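Local structure of glucose-6-phosphate isomerase (Thermus thermophilus, 1ZZG) at residues A[57-62]-A[195-200]; A[48-53]-A[212-217]; A[189-194]-A[208-213]; A[138-143]-A[153-158]. The protein probably catalyses the reversible isomerisation of glucose 6-phosphate to fructose 6-phosphate, a step shared by glycolysis and gluconeogenesis. One frame throughout, in Å; residues are numbered along the deposited sequence.

Interaction 1. Residues A[57-62]-A[195-200]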
loop_
_atom_site.group_PDB
_atom_site.type_symbol
_atom_site.label_atom_id
_atom_site.label_comp_id
_atom_site.label_asym_id
_atom_site.label_seq_id
_atom_site.Cartn_x
_atom_site.Cartn_y
_atom_site.Cartn_z
ATOM N N ARG A 57 0.372 18.459 -23.412
ATOM C CA ARG A 57 -0.795 19.305 -23.194
ATOM C C ARG A 57 -1.649 19.435 -24.455
ATOM O O ARG A 57 -2.873 19.325 -24.401
ATOM C CB ARG A 57 -0.373 20.704 -22.735
ATOM C CG ARG A 57 0.030 20.829 -21.265
ATOM C CD ARG A 57 0.423 22.278 -20.970
ATOM N NE ARG A 57 0.762 22.540 -19.570
ATOM C CZ ARG A 57 -0.096 22.425 -18.565
ATOM N NH1 ARG A 57 -1.343 22.048 -18.806
ATOM N NH2 ARG A 57 0.285 22.704 -17.325
ATOM N N ARG A 58 -1.009 19.679 -25.591
ATOM C CA ARG A 58 -1.757 19.830 -26.833
ATOM C C ARG A 58 -2.538 18.565 -27.173
ATOM O O ARG A 58 -3.677 18.634 -27.639
ATOM C CB ARG A 58 -0.816 20.206 -27.979
ATOM C CG ARG A 58 -0.203 21.603 -27.838
ATOM C CD ARG A 58 -1.272 22.699 -27.726
ATOM N NE ARG A 58 -1.698 22.982 -26.353
ATOM C CZ ARG A 58 -0.940 23.584 -25.438
ATOM N NH1 ARG A 58 0.294 23.968 -25.742
ATOM N NH2 ARG A 58 -1.415 23.812 -24.220
ATOM N N TYR A 59 -1.929 17.410 -26.929
ATOM C CA TYR A 59 -2.590 16.139 -27.200
ATOM C C TYR A 59 -3.813 15.981 -26.306
ATOM O O TYR A 59 -4.870 15.546 -26.756
ATOM C CB TYR A 59 -1.636 14.966 -26.953
ATOM C CG TYR A 59 -2.319 13.620 -27.036
ATOM C CD1 TYR A 59 -2.751 13.108 -28.259
ATOM C CD2 TYR A 59 -2.560 12.870 -25.886
ATOM C CE1 TYR A 59 -3.406 11.882 -28.331
ATOM C CE2 TYR A 59 -3.210 11.651 -25.947
ATOM C CZ TYR A 59 -3.631 11.161 -27.170
ATOM O OH TYR A 59 -4.259 9.940 -27.224
ATOM N N ARG A 60 -3.658 16.334 -25.032
ATOM C CA ARG A 60 -4.747 16.218 -24.068
ATOM C C ARG A 60 -5.911 17.106 -24.477
ATOM O O ARG A 60 -7.061 16.666 -24.521
ATOM C CB ARG A 60 -4.259 16.618 -22.670
ATOM C CG ARG A 60 -5.277 16.400 -21.557
ATOM C CD ARG A 60 -6.221 17.587 -21.335
ATOM N NE ARG A 60 -7.200 17.264 -20.296
ATOM C CZ ARG A 60 -8.283 16.514 -20.493
ATOM N NH1 ARG A 60 -8.544 16.018 -21.702
ATOM N NH2 ARG A 60 -9.082 16.221 -19.472
ATOM N N GLU A 61 -5.593 18.362 -24.773
ATOM C CA GLU A 61 -6.589 19.344 -25.178
ATOM C C GLU A 61 -7.355 18.925 -26.426
ATOM O O GLU A 61 -8.524 19.274 -26.590
ATOM C CB GLU A 61 -5.907 20.692 -25.395
ATOM C CG GLU A 61 -5.503 21.370 -24.095
ATOM C CD GLU A 61 -4.531 22.510 -24.306
ATOM O OE1 GLU A 61 -4.534 23.102 -25.401
ATOM O OE2 GLU A 61 -3.768 22.820 -23.373
ATOM N N ALA A 62 -6.704 18.166 -27.300
ATOM C CA ALA A 62 -7.346 17.709 -28.528
ATOM C C ALA A 62 -8.276 16.525 -28.258
ATOM O O ALA A 62 -9.002 16.076 -29.151
ATOM C CB ALA A 62 -6.290 17.324 -29.556
ATOM N N GLY A 195 4.506 9.895 -16.631
ATOM C CA GLY A 195 3.682 10.569 -15.643
ATOM C C GLY A 195 3.004 11.820 -16.185
ATOM O O GLY A 195 1.895 12.155 -15.771
ATOM N N LEU A 196 3.654 12.511 -17.119
ATOM C CA LEU A 196 3.082 13.741 -17.667
ATOM C C LEU A 196 1.773 13.539 -18.421
ATOM O O LEU A 196 0.839 14.329 -18.256
ATOM C CB LEU A 196 4.091 14.445 -18.574
ATOM C CG LEU A 196 5.385 14.840 -17.858
ATOM C CD1 LEU A 196 6.310 15.526 -18.837
ATOM C CD2 LEU A 196 5.067 15.741 -16.668
ATOM N N LEU A 197 1.694 12.489 -19.234
ATOM C CA LEU A 197 0.479 12.232 -20.000
ATOM C C LEU A 197 -0.736 12.027 -19.084
ATOM O O LEU A 197 -1.732 12.740 -19.203
ATOM C CB LEU A 197 0.662 11.018 -20.920
ATOM C CG LEU A 197 -0.548 10.743 -21.824
ATOM C CD1 LEU A 197 -0.852 11.984 -22.675
ATOM C CD2 LEU A 197 -0.268 9.539 -22.712
ATOM N N PRO A 198 -0.681 11.043 -18.169
ATOM C CA PRO A 198 -1.857 10.882 -17.305
ATOM C C PRO A 198 -2.138 12.139 -16.483
ATOM O O PRO A 198 -3.292 12.493 -16.284
ATOM C CB PRO A 198 -1.501 9.668 -16.435
ATOM C CG PRO A 198 0.016 9.619 -16.483
ATOM C CD PRO A 198 0.304 9.973 -17.920
ATOM N N LEU A 199 -1.093 12.823 -16.021
ATOM C CA LEU A 199 -1.295 14.040 -15.236
ATOM C C LEU A 199 -1.999 15.129 -16.039
ATOM O O LEU A 199 -2.766 15.925 -15.485
ATOM C CB LEU A 199 0.029 14.586 -14.707
ATOM C CG LEU A 199 0.452 14.075 -13.331
ATOM C CD1 LEU A 199 1.779 14.723 -12.954
ATOM C CD2 LEU A 199 -0.624 14.403 -12.289
ATOM N N ALA A 200 -1.737 15.166 -17.343
ATOM C CA ALA A 200 -2.376 16.161 -18.198
ATOM C C ALA A 200 -3.880 15.931 -18.145
ATOM O O ALA A 200 -4.646 16.859 -17.900
ATOM C CB ALA A 200 -1.867 16.038 -19.635
HETATM O O HOH W 1 -6.157 19.457 -18.576
#

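Interaction 2. Residues A[48-53]-A[212-217]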
loop_
_atom_site.group_PDB
_atom_site.type_symbol
_atom_site.label_atom_id
_atom_site.label_comp_id
_atom_site.label_asym_id
_atom_site.label_seq_id
_atom_site.Cartn_x
_atom_site.Cartn_y
_atom_site.Cartn_z
ATOM N N GLU A 48 14.230 19.738 -17.590
ATOM C CA GLU A 48 14.569 20.787 -18.544
ATOM C C GLU A 48 13.975 20.580 -19.936
ATOM O O GLU A 48 14.296 21.311 -20.870
ATOM C CB GLU A 48 16.090 20.940 -18.630
ATOM C CG GLU A 48 16.713 21.475 -17.344
ATOM C CD GLU A 48 16.475 22.969 -17.130
ATOM O OE1 GLU A 48 15.574 23.547 -17.774
ATOM O OE2 GLU A 48 17.192 23.571 -16.303
ATOM N N ASP A 49 13.103 19.590 -20.076
ATOM C CA ASP A 49 12.469 19.347 -21.364
ATOM C C ASP A 49 11.204 20.205 -21.423
ATOM O O ASP A 49 10.132 19.765 -21.016
ATOM C CB ASP A 49 12.106 17.866 -21.512
ATOM C CG ASP A 49 11.533 17.541 -22.882
ATOM O OD1 ASP A 49 10.939 18.446 -23.513
ATOM O OD2 ASP A 49 11.663 16.381 -23.325
ATOM N N THR A 50 11.330 21.431 -21.918
ATOM C CA THR A 50 10.178 22.330 -22.003
ATOM C C THR A 50 9.458 22.243 -23.339
ATOM O O THR A 50 8.742 23.164 -23.732
ATOM C CB THR A 50 10.586 23.800 -21.770
ATOM O OG1 THR A 50 11.829 24.064 -22.433
ATOM C CG2 THR A 50 10.718 24.089 -20.287
ATOM N N GLU A 51 9.647 21.126 -24.028
ATOM C CA GLU A 51 9.025 20.906 -25.325
ATOM C C GLU A 51 8.011 19.766 -25.220
ATOM O O GLU A 51 6.876 19.879 -25.683
ATOM C CB GLU A 51 10.109 20.557 -26.343
ATOM C CG GLU A 51 9.611 20.124 -27.706
ATOM C CD GLU A 51 10.707 19.445 -28.518
ATOM O OE1 GLU A 51 11.757 20.084 -28.753
ATOM O OE2 GLU A 51 10.517 18.271 -28.914
ATOM N N THR A 52 8.429 18.675 -24.586
ATOM C CA THR A 52 7.568 17.512 -24.427
ATOM C C THR A 52 6.277 17.787 -23.655
ATOM O O THR A 52 5.213 17.319 -24.055
ATOM C CB THR A 52 8.327 16.352 -23.749
ATOM O OG1 THR A 52 9.464 16.007 -24.547
ATOM C CG2 THR A 52 7.427 15.118 -23.614
ATOM N N LEU A 53 6.347 18.544 -22.562
ATOM C CA LEU A 53 5.126 18.804 -21.801
ATOM C C LEU A 53 4.109 19.606 -22.617
ATOM O O LEU A 53 2.903 19.469 -22.414
ATOM C CB LEU A 53 5.423 19.529 -20.484
ATOM C CG LEU A 53 5.538 21.051 -20.500
ATOM C CD1 LEU A 53 5.562 21.567 -19.067
ATOM C CD2 LEU A 53 6.787 21.466 -21.267
ATOM N N GLY A 212 9.647 22.260 -9.874
ATOM C CA GLY A 212 10.055 21.765 -8.571
ATOM C C GLY A 212 11.203 20.783 -8.706
ATOM O O GLY A 212 12.129 20.789 -7.893
ATOM N N ALA A 213 11.153 19.937 -9.733
ATOM C CA ALA A 213 12.223 18.964 -9.947
ATOM C C ALA A 213 13.523 19.713 -10.277
ATOM O O ALA A 213 14.611 19.305 -9.859
ATOM C CB ALA A 213 11.853 17.997 -11.084
ATOM N N ARG A 214 13.402 20.810 -11.018
ATOM C CA ARG A 214 14.564 21.631 -11.375
ATOM C C ARG A 214 15.203 22.171 -10.089
ATOM O O ARG A 214 16.426 22.232 -9.971
ATOM C CB ARG A 214 14.128 22.796 -12.268
ATOM C CG ARG A 214 15.264 23.555 -12.950
ATOM C CD ARG A 214 14.689 24.567 -13.941
ATOM N NE ARG A 214 13.627 23.952 -14.732
ATOM C CZ ARG A 214 12.577 24.604 -15.218
ATOM N NH1 ARG A 214 12.445 25.905 -15.002
ATOM N NH2 ARG A 214 11.642 23.949 -15.893
ATOM N N LYS A 215 14.372 22.562 -9.124
ATOM C CA LYS A 215 14.890 23.071 -7.858
ATOM C C LYS A 215 15.731 21.985 -7.187
ATOM O O LYS A 215 16.798 22.267 -6.648
ATOM C CB LYS A 215 13.741 23.479 -6.934
ATOM C CG LYS A 215 12.851 24.583 -7.503
ATOM C CD LYS A 215 13.641 25.855 -7.800
ATOM C CE LYS A 215 14.206 26.478 -6.530
ATOM N NZ LYS A 215 14.968 27.735 -6.804
ATOM N N ALA A 216 15.240 20.748 -7.220
ATOM C CA ALA A 216 15.961 19.623 -6.635
ATOM C C ALA A 216 17.312 19.478 -7.339
ATOM O O ALA A 216 18.336 19.242 -6.689
ATOM C CB ALA A 216 15.148 18.340 -6.782
ATOM N N ASN A 217 17.320 19.620 -8.665
ATOM C CA ASN A 217 18.577 19.526 -9.412
ATOM C C ASN A 217 19.558 20.563 -8.863
ATOM O O ASN A 217 20.744 20.298 -8.731
ATOM C CB ASN A 217 18.363 19.786 -10.904
ATOM C CG ASN A 217 17.786 18.588 -11.633
ATOM O OD1 ASN A 217 17.684 17.488 -11.078
ATOM N ND2 ASN A 217 17.422 18.790 -12.895
HETATM O O HOH W 2 17.756 21.394 -14.129
#

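Interaction 3. Residues A[189-194]-A[208-213]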
loop_
_atom_site.group_PDB
_atom_site.type_symbol
_atom_site.label_atom_id
_atom_site.label_comp_id
_atom_site.label_asym_id
_atom_site.label_seq_id
_atom_site.Cartn_x
_atom_site.Cartn_y
_atom_site.Cartn_z
ATOM N N SER A 189 11.411 7.144 -14.390
ATOM C CA SER A 189 10.648 7.762 -15.475
ATOM C C SER A 189 9.417 8.591 -15.129
ATOM O O SER A 189 8.705 9.009 -16.034
ATOM C CB SER A 189 10.206 6.678 -16.464
ATOM O OG SER A 189 9.087 5.956 -15.952
ATOM N N ALA A 190 9.159 8.839 -13.851
ATOM C CA ALA A 190 7.961 9.587 -13.470
ATOM C C ALA A 190 7.750 10.945 -14.141
ATOM O O ALA A 190 6.614 11.319 -14.429
ATOM C CB ALA A 190 7.912 9.758 -11.959
ATOM N N LEU A 191 8.827 11.685 -14.392
ATOM C CA LEU A 191 8.679 12.998 -14.993
ATOM C C LEU A 191 8.796 13.013 -16.518
ATOM O O LEU A 191 8.940 14.072 -17.128
ATOM C CB LEU A 191 9.661 13.985 -14.345
ATOM C CG LEU A 191 9.548 14.020 -12.807
ATOM C CD1 LEU A 191 10.405 15.142 -12.228
ATOM C CD2 LEU A 191 8.094 14.220 -12.406
ATOM N N SER A 192 8.741 11.834 -17.129
ATOM C CA SER A 192 8.762 11.735 -18.585
ATOM C C SER A 192 7.268 11.633 -18.929
ATOM O O SER A 192 6.421 11.787 -18.046
ATOM C CB SER A 192 9.503 10.471 -19.039
ATOM O OG SER A 192 8.737 9.299 -18.822
ATOM N N PRO A 193 6.919 11.401 -20.207
ATOM C CA PRO A 193 5.488 11.301 -20.513
ATOM C C PRO A 193 4.775 10.218 -19.688
ATOM O O PRO A 193 3.549 10.244 -19.558
ATOM C CB PRO A 193 5.476 11.015 -22.012
ATOM C CG PRO A 193 6.676 11.796 -22.493
ATOM C CD PRO A 193 7.719 11.449 -21.444
ATOM N N VAL A 194 5.544 9.278 -19.136
ATOM C CA VAL A 194 4.986 8.206 -18.305
ATOM C C VAL A 194 4.046 8.827 -17.274
ATOM O O VAL A 194 2.932 8.352 -17.067
ATOM C CB VAL A 194 6.091 7.427 -17.547
ATOM C CG1 VAL A 194 5.466 6.510 -16.499
ATOM C CG2 VAL A 194 6.920 6.611 -18.523
ATOM N N ALA A 208 4.668 23.218 -13.156
ATOM C CA ALA A 208 5.050 23.348 -11.757
ATOM C C ALA A 208 5.771 22.097 -11.284
ATOM O O ALA A 208 6.713 22.174 -10.507
ATOM C CB ALA A 208 3.813 23.609 -10.893
ATOM N N LEU A 209 5.329 20.940 -11.760
ATOM C CA LEU A 209 5.967 19.694 -11.377
ATOM C C LEU A 209 7.438 19.705 -11.803
ATOM O O LEU A 209 8.321 19.413 -10.997
ATOM C CB LEU A 209 5.242 18.513 -12.027
ATOM C CG LEU A 209 5.709 17.104 -11.658
ATOM C CD1 LEU A 209 5.299 16.765 -10.222
ATOM C CD2 LEU A 209 5.086 16.117 -12.640
ATOM N N LEU A 210 7.699 20.058 -13.061
ATOM C CA LEU A 210 9.071 20.079 -13.572
ATOM C C LEU A 210 9.910 21.196 -12.943
ATOM O O LEU A 210 11.119 21.039 -12.749
ATOM C CB LEU A 210 9.074 20.192 -15.107
ATOM C CG LEU A 210 8.321 19.080 -15.865
ATOM C CD1 LEU A 210 8.489 19.273 -17.364
ATOM C CD2 LEU A 210 8.842 17.704 -15.450
ATOM N N MET A 211 9.270 22.314 -12.618
ATOM C CA MET A 211 9.969 23.427 -11.979
ATOM C C MET A 211 10.490 22.969 -10.618
ATOM O O MET A 211 11.619 23.259 -10.243
ATOM C CB MET A 211 9.024 24.603 -11.768
ATOM C CG MET A 211 8.556 25.279 -13.041
ATOM S SD MET A 211 7.336 26.543 -12.638
ATOM C CE MET A 211 8.195 27.379 -11.247
ATOM N N GLY A 212 9.647 22.260 -9.874
ATOM C CA GLY A 212 10.055 21.765 -8.571
ATOM C C GLY A 212 11.203 20.783 -8.706
ATOM O O GLY A 212 12.129 20.789 -7.893
ATOM N N ALA A 213 11.153 19.937 -9.733
ATOM C CA ALA A 213 12.223 18.964 -9.947
ATOM C C ALA A 213 13.523 19.713 -10.277
ATOM O O ALA A 213 14.611 19.305 -9.859
ATOM C CB ALA A 213 11.853 17.997 -11.084
#

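Interaction 4. Residues A[138-143]-A[153-158]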
loop_
_atom_site.group_PDB
_atom_site.type_symbol
_atom_site.label_atom_id
_atom_site.label_comp_id
_atom_site.label_asym_id
_atom_site.label_seq_id
_atom_site.Cartn_x
_atom_site.Cartn_y
_atom_site.Cartn_z
ATOM N N VAL A 138 -5.918 -7.881 -24.558
ATOM C CA VAL A 138 -7.303 -7.927 -24.124
ATOM C C VAL A 138 -8.054 -6.641 -24.447
ATOM O O VAL A 138 -9.146 -6.686 -25.014
ATOM C CB VAL A 138 -7.391 -8.209 -22.607
ATOM C CG1 VAL A 138 -8.833 -8.141 -22.146
ATOM C CG2 VAL A 138 -6.809 -9.579 -22.297
ATOM N N PHE A 139 -7.483 -5.490 -24.103
ATOM C CA PHE A 139 -8.178 -4.238 -24.399
ATOM C C PHE A 139 -8.270 -3.953 -25.894
ATOM O O PHE A 139 -9.242 -3.362 -26.344
ATOM C CB PHE A 139 -7.536 -3.050 -23.668
ATOM C CG PHE A 139 -8.188 -2.742 -22.344
ATOM C CD1 PHE A 139 -7.820 -3.422 -21.189
ATOM C CD2 PHE A 139 -9.221 -1.814 -22.269
ATOM C CE1 PHE A 139 -8.472 -3.181 -19.982
ATOM C CE2 PHE A 139 -9.882 -1.566 -21.069
ATOM C CZ PHE A 139 -9.508 -2.251 -19.922
ATOM N N LEU A 140 -7.270 -4.372 -26.661
ATOM C CA LEU A 140 -7.294 -4.137 -28.099
ATOM C C LEU A 140 -8.545 -4.768 -28.713
ATOM O O LEU A 140 -9.253 -4.125 -29.486
ATOM C CB LEU A 140 -6.038 -4.706 -28.739
ATOM C CG LEU A 140 -4.954 -3.682 -29.084
ATOM C CD1 LEU A 140 -3.749 -4.392 -29.661
ATOM C CD2 LEU A 140 -5.503 -2.672 -30.077
ATOM N N LYS A 141 -8.815 -6.022 -28.358
ATOM C CA LYS A 141 -9.986 -6.743 -28.850
ATOM C C LYS A 141 -11.250 -5.949 -28.502
ATOM O O LYS A 141 -12.141 -5.754 -29.333
ATOM C CB LYS A 141 -10.033 -8.135 -28.198
ATOM C CG LYS A 141 -11.222 -9.010 -28.601
ATOM C CD LYS A 141 -11.324 -10.263 -27.739
ATOM C CE LYS A 141 -12.584 -11.074 -28.055
ATOM N NZ LYS A 141 -12.628 -11.566 -29.459
ATOM N N TRP A 142 -11.294 -5.471 -27.264
ATOM C CA TRP A 142 -12.417 -4.708 -26.737
ATOM C C TRP A 142 -12.622 -3.417 -27.524
ATOM O O TRP A 142 -13.735 -3.109 -27.958
ATOM C CB TRP A 142 -12.141 -4.402 -25.262
ATOM C CG TRP A 142 -13.234 -3.723 -24.507
ATOM C CD1 TRP A 142 -14.406 -4.277 -24.063
ATOM C CD2 TRP A 142 -13.221 -2.378 -24.029
ATOM N NE1 TRP A 142 -15.116 -3.358 -23.330
ATOM C CE2 TRP A 142 -14.412 -2.182 -23.294
ATOM C CE3 TRP A 142 -12.314 -1.316 -24.148
ATOM C CZ2 TRP A 142 -14.719 -0.964 -22.676
ATOM C CZ3 TRP A 142 -12.618 -0.107 -23.535
ATOM C CH2 TRP A 142 -13.816 0.058 -22.806
ATOM N N LEU A 143 -11.538 -2.678 -27.731
ATOM C CA LEU A 143 -11.608 -1.418 -28.461
ATOM C C LEU A 143 -12.110 -1.596 -29.888
ATOM O O LEU A 143 -13.013 -0.881 -30.329
ATOM C CB LEU A 143 -10.232 -0.751 -28.489
ATOM C CG LEU A 143 -9.702 -0.224 -27.154
ATOM C CD1 LEU A 143 -8.313 0.371 -27.372
ATOM C CD2 LEU A 143 -10.657 0.821 -26.601
ATOM N N ARG A 153 -7.888 5.989 -32.202
ATOM C CA ARG A 153 -7.856 7.237 -31.455
ATOM C C ARG A 153 -7.925 6.992 -29.952
ATOM O O ARG A 153 -7.549 7.859 -29.165
ATOM C CB ARG A 153 -9.017 8.147 -31.869
ATOM C CG ARG A 153 -8.878 9.578 -31.354
ATOM C CD ARG A 153 -10.100 10.442 -31.660
ATOM N NE ARG A 153 -9.923 11.806 -31.161
ATOM C CZ ARG A 153 -10.885 12.727 -31.115
ATOM N NH1 ARG A 153 -12.110 12.442 -31.537
ATOM N NH2 ARG A 153 -10.622 13.935 -30.640
ATOM N N HIS A 154 -8.404 5.811 -29.562
ATOM C CA HIS A 154 -8.547 5.475 -28.149
ATOM C C HIS A 154 -7.349 4.737 -27.542
ATOM O O HIS A 154 -7.394 4.322 -26.383
ATOM C CB HIS A 154 -9.827 4.655 -27.945
ATOM C CG HIS A 154 -11.084 5.423 -28.217
ATOM N ND1 HIS A 154 -11.954 5.808 -27.219
ATOM C CD2 HIS A 154 -11.601 5.908 -29.372
ATOM C CE1 HIS A 154 -12.951 6.496 -27.747
ATOM N NE2 HIS A 154 -12.760 6.572 -29.052
ATOM N N LEU A 155 -6.286 4.570 -28.324
ATOM C CA LEU A 155 -5.082 3.896 -27.844
ATOM C C LEU A 155 -3.848 4.758 -28.092
ATOM O O LEU A 155 -3.534 5.105 -29.233
ATOM C CB LEU A 155 -4.902 2.540 -28.535
ATOM C CG LEU A 155 -3.622 1.780 -28.162
ATOM C CD1 LEU A 155 -3.626 1.461 -26.675
ATOM C CD2 LEU A 155 -3.527 0.496 -28.977
ATOM N N VAL A 156 -3.161 5.112 -27.012
ATOM C CA VAL A 156 -1.954 5.918 -27.091
ATOM C C VAL A 156 -0.827 5.127 -26.428
ATOM O O VAL A 156 -1.028 4.497 -25.387
ATOM C CB VAL A 156 -2.155 7.287 -26.391
ATOM C CG1 VAL A 156 -2.620 7.085 -24.961
ATOM C CG2 VAL A 156 -0.866 8.093 -26.440
ATOM N N VAL A 157 0.355 5.157 -27.033
ATOM C CA VAL A 157 1.493 4.402 -26.514
ATOM C C VAL A 157 2.633 5.266 -25.974
ATOM O O VAL A 157 2.951 6.315 -26.528
ATOM C CB VAL A 157 2.056 3.470 -27.619
ATOM C CG1 VAL A 157 3.236 2.672 -27.103
ATOM C CG2 VAL A 157 0.965 2.533 -28.101
ATOM N N THR A 158 3.239 4.811 -24.879
ATOM C CA THR A 158 4.370 5.500 -24.262
ATOM C C THR A 158 5.456 4.437 -24.144
ATOM O O THR A 158 5.333 3.504 -23.348
ATOM C CB THR A 158 4.001 6.033 -22.861
ATOM O OG1 THR A 158 2.946 6.998 -22.982
ATOM C CG2 THR A 158 5.211 6.675 -22.198
#

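Interaction 1. Residues A[57-62]-A[195-200]
Ala200 and Leu197, one turn apart on helix 193-201, receive Arg60 and Tyr59 from helix 52-61. The apolar part has two points of touch. The methyl of Ala200 meets the base of the arginine chain, with Ala200 CB 3.9 Å from Arg60 CB. Nearby, Leu197 CD1 lies 3.7 Å from Tyr59 CD2 and comes at the ring obliquely. Both Tyr59 and Leu197 carry CG opposite the backbone N (chi1 172° and -176°), which brings the ring and the leucine methyl into the gap between the helices.

The polar part runs through the arginine and a water. The Arg60 chain bends at chi2 (-88°) and then runs past the Ala200 carbonyl, with Arg60 CG 3.7 Å from Ala200 O. Arg60 NE stands 3.5 Å from Ala200 O, which lies oblique to the guanidinium, and a water makes the link. Water 1 accepts from Arg60 NE at 3.0 Å and donates to Ala200 O at 3.1 Å. A leucine in place of Arg60 would probably leave this water without its donor and the Ala200 carbonyl without a link to helix 52-61.

The parallel sheet lies against both helices. Tyr59 and Leu197 both rest on Val156 of strand 155-159, and strand 176-179 meets them through Lys176 and Phe178. Helix 206-221 packs on Leu196 and Leu199, and its Asp207 forms a salt bridge with Arg57.

Interaction 2. Residues A[48-53]-A[212-217]
The guanidinium of Arg214 has the carboxylate of Glu48 over one face. The two planes are nearly parallel, 12° apart. Glu48 OE1 sits above Arg214 NE at 3.6 Å, well out of the guanidinium plane, so no N-H points at it. This is a long salt bridge that rests on charge alone. Thr50 CG2 approaches the same guanidinium obliquely, at a loose 4.5 Å from Arg214 NH2.

The other carboxylate oxygen lies beside the aliphatic part of the arginine. Glu48 OE2 is 3.6 Å from Arg214 CD. The two side chains cross at about a right angle, and the arginine chain is bent at chi3 (-45°), which turns the guanidinium toward the segment 48-53. Arg214 NH2 also bonds to the carbonyl O of Pro47. Water 2 makes a second link: it donates to Glu48 OE2 at 3.1 Å and accepts from Asn217 ND2 at 2.9 Å. A methionine in place of Arg214 would probably leave the Glu48 carboxylate without its opposing charge and the Pro47 carbonyl without this donor.

Past Glu48 the chain turns into a helix. Asp49 OD1 accepts from Glu51 N and, at 2.7 Å, from Thr52 N, an Asx turn that extends to an Asx motif. Asp49 OD2 takes the hydroxyl of Thr52.

The contact lies at the surface, joining the approach to helix 52-61 to the middle of helix 206-221. Next to it, Leu53 touches Leu210 and Asp207 of helix 206-221. Asn217 OD1 reaches Gln379 and Trp383 of helix 371-391.

Interaction 3. Residues A[189-194]-A[208-213]
Leu191 lies against three residues of helix 206-221, and its side chain can be followed outward. CB is the first atom to touch: it lies 4.0 Å from Leu210 CD2, a methyl that also comes close to the Leu191 carbonyl O. At CG the chain forks. The first torsion sets CG opposite the carbonyl carbon and beside the backbone N (chi1 -53°), and the second (chi2 -172°) spreads the methyls, CD1 to Ala213 and CD2 to Leu209. CD1 presses on the methyl of Ala213, at 3.4 Å from its CB. This is tighter than a usual carbon contact. CD2 goes to the preceding turn and meets Leu209, 3.6 Å from its CD2 and 3.8 Å from its CG. These two leucines cross obliquely. Leu209 and Ala213 are one helical turn apart, so the fork of Leu191 straddles that turn. The side-chain contacts are all carbon to carbon, and the four residues are buried. Gln379 of helix 371-391 also touches both Leu191 and Ala213, and Leu84 of helix 79-88 packs on Leu209.

The backbone that carries Leu191 is fixed by its own bonds. Ser189 O accepts from Ser192 N at 3.0 Å, closing a type I beta turn. The same oxygen accepts from Ser192 OG at 2.8 Å, on a lone pair in the carbonyl plane. That hydroxyl oxygen in turn accepts from Val194 N at 3.2 Å. Leu191 is thus held in a beta turn that runs straight into a serine N-cap, the capping bond forming an ST turn at the start of helix 193-201.

Interaction 4. Residues A[138-143]-A[153-158]
Leu143 and Leu155 bury the most surface here, with His154 next. Leu143, on helix 130-147, touches both of the others with its methyls. Its CD2 lies 4.1 Å from His154 CB. Its CD1 is near both Leu155 CB and the carbonyl O of His154, at 4.2 Å from each. The CG of Leu143 stands opposite its own carbonyl carbon (chi1 -68°), and the methyls meet the chain just where it enters strand 155-159.

Leu155 answers with its far end. Its CG is opposite the backbone N (chi1 177°), and its CD2 comes to 3.9 Å from CD2 of Leu140, one turn before Leu143. Those two side chains cross at about a right angle. Helix 130-147 is the middle element of a beta-alpha-beta unit between strands 118-124 and 155-159, neighbours in the five-stranded parallel sheet of a SIS-type fold. The contact packs the helix on the second strand of the unit. Val120 of the first strand touches both Leu143 and Leu155.

Of the His154 side chain, CB does the touching. Its ring turns away from the helix: ND1 bonds to Thr118 O, and the ring meets Trp65. Phe169 of helix 165-173 packs on both Leu140 and Leu155, while Val325 of the second subunit reaches Leu140.

From the N terminus, the chain passes 48-53 and then 57-62, both with partners well over a hundred residues on. Interaction 4 closes first, a short loop that ties helix 130-147 to the sheet, and it lies wholly within the spans of interactions 1 and 2. The chain then reaches 189-194, where interaction 3 opens, before 195-200 closes interaction 1, so interactions 1 and 3 cross. Interaction 2 spans interaction 1 as well. Helix 206-221 ends both remaining loops, interactions 3 and 2, which share Gly212 and Ala213. Interactions 1 to 3 tie helices 52-61 and 193-201, or the turns leading into them, to each other and to helix 206-221. Val156 links interactions 1 and 4.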